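Local coordinates for protein putative ribose operon repressor (PDB 3EGC) that probably acts as a LacI-family transcriptional repressor, binding operator DNA in a way presumably controlled by a small sugar-like ligand, at residues A[145-148]-A[149-153]. Sequence-based numbering, arbitrary orientation.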
loop_
_atom_site.group_PDB
_atom_site.type_symbol
_atom_site.label_atom_id
_atom_site.label_comp_id
_atom_site.label_asym_id
_atom_site.label_seq_id
_atom_site.Cartn_x
_atom_site.Cartn_y
_atom_site.Cartn_z
ATOM N N LYS A 145 -19.641 -17.631 -0.453
ATOM C CA LYS A 145 -19.808 -19.091 -0.489
ATOM C C LYS A 145 -19.150 -19.856 0.694
ATOM O O LYS A 145 -19.743 -20.810 1.239
ATOM C CB LYS A 145 -19.265 -19.635 -1.805
ATOM C CG LYS A 145 -19.252 -21.125 -1.928
ATOM C CD LYS A 145 -18.856 -21.562 -3.348
ATOM C CE LYS A 145 -18.799 -23.098 -3.425
ATOM N NZ LYS A 145 -18.322 -23.638 -4.738
ATOM N N GLY A 146 -17.937 -19.429 1.073
ATOM C CA GLY A 146 -17.226 -20.023 2.199
ATOM C C GLY A 146 -17.949 -19.767 3.502
ATOM O O GLY A 146 -18.069 -20.647 4.355
ATOM N N PHE A 147 -18.480 -18.560 3.619
ATOM C CA PHE A 147 -19.298 -18.201 4.738
ATOM C C PHE A 147 -20.523 -19.119 4.858
ATOM O O PHE A 147 -20.768 -19.724 5.907
ATOM C CB PHE A 147 -19.667 -16.752 4.651
ATOM C CG PHE A 147 -20.829 -16.362 5.524
ATOM C CD1 PHE A 147 -20.635 -16.140 6.892
ATOM C CD2 PHE A 147 -22.100 -16.199 4.983
ATOM C CE1 PHE A 147 -21.638 -15.742 7.696
ATOM C CE2 PHE A 147 -23.151 -15.816 5.803
ATOM C CZ PHE A 147 -22.911 -15.562 7.169
ATOM N N ARG A 148 -21.228 -19.304 3.762
ATOM C CA ARG A 148 -22.464 -20.079 3.788
ATOM C C ARG A 148 -22.174 -21.539 4.094
ATOM O O ARG A 148 -22.983 -22.215 4.771
ATOM C CB ARG A 148 -23.241 -19.975 2.480
ATOM C CG ARG A 148 -23.854 -18.606 2.189
ATOM C CD ARG A 148 -24.776 -18.732 0.931
ATOM N NE ARG A 148 -25.247 -17.434 0.441
ATOM C CZ ARG A 148 -26.343 -16.823 0.885
ATOM N NH1 ARG A 148 -27.091 -17.386 1.859
ATOM N NH2 ARG A 148 -26.661 -15.637 0.380
ATOM N N ALA A 149 -21.040 -22.029 3.598
ATOM C CA ALA A 149 -20.711 -23.417 3.773
ATOM C C ALA A 149 -20.374 -23.677 5.239
ATOM O O ALA A 149 -20.684 -24.742 5.761
ATOM C CB ALA A 149 -19.555 -23.831 2.859
ATOM N N ALA A 150 -19.736 -22.716 5.893
ATOM C CA ALA A 150 -19.391 -22.859 7.316
ATOM C C ALA A 150 -20.664 -22.832 8.166
ATOM O O ALA A 150 -20.849 -23.617 9.062
ATOM C CB ALA A 150 -18.439 -21.713 7.776
ATOM N N MET A 151 -21.528 -21.884 7.887
ATOM C CA MET A 151 -22.794 -21.766 8.580
ATOM C C MET A 151 -23.620 -23.025 8.420
ATOM O O MET A 151 -24.148 -23.573 9.383
ATOM C CB MET A 151 -23.544 -20.500 8.087
ATOM C CG MET A 151 -22.802 -19.176 8.553
ATOM S SD MET A 151 -22.623 -18.930 10.387
ATOM C CE MET A 151 -24.219 -18.184 10.719
ATOM N N SER A 152 -23.677 -23.498 7.186
ATOM C CA SER A 152 -24.472 -24.659 6.835
ATOM C C SER A 152 -24.001 -25.846 7.652
ATOM O O SER A 152 -24.807 -26.557 8.292
ATOM C CB SER A 152 -24.304 -24.958 5.336
ATOM O OG SER A 152 -25.503 -25.399 4.752
ATOM N N ALA A 153 -22.687 -26.050 7.650
ATOM C CA ALA A 153 -22.110 -27.240 8.232
ATOM C C ALA A 153 -22.340 -27.294 9.732
ATOM O O ALA A 153 -22.342 -28.384 10.331
ATOM C CB ALA A 153 -20.633 -27.318 7.939
#
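M151 N points at F147 O, one helical turn back, and the 3.0 Å bond between them is nearly straight, 173° at the hydrogen. Three more i to i+4 bonds, from A149 N to K145 O, A150 N to G146 O and S152 N to R148 O, join 145-148 to 149-153 as successive turns of one alpha-helix, the last being the shortest at 2.8 Å. F147 and M151 also meet through their side chains. With CG anti to the backbone N (chi1 163°), the F147 ring leans along the helix towards the next turn, where M151 CG lies over one face, 4.0 Å from the ring centroid and 22° off its normal, a CH-pi contact nearest to CE1 (3.7 Å). M151 bends at chi2 and chi3, leaving SD oblique to the ring, 5.1 Å from its centroid, in a Met-aromatic contact. A flat ring and a flexible thioether suit this buried side. K145 and S152 are polar residues on the exposed surface, whereas R148 runs extended from CG to NE and gives NH2 to Q160 OE1. Helix 138-153 forms the crossover between strands 128-131 and 163-164 in a beta-alpha-beta unit of the periplasmic-binding-protein-like fold. F147 and M151 both pack on I128 of strand 128-131, while small A150, beside F147, lets helix 109-122 approach through R114 and V117.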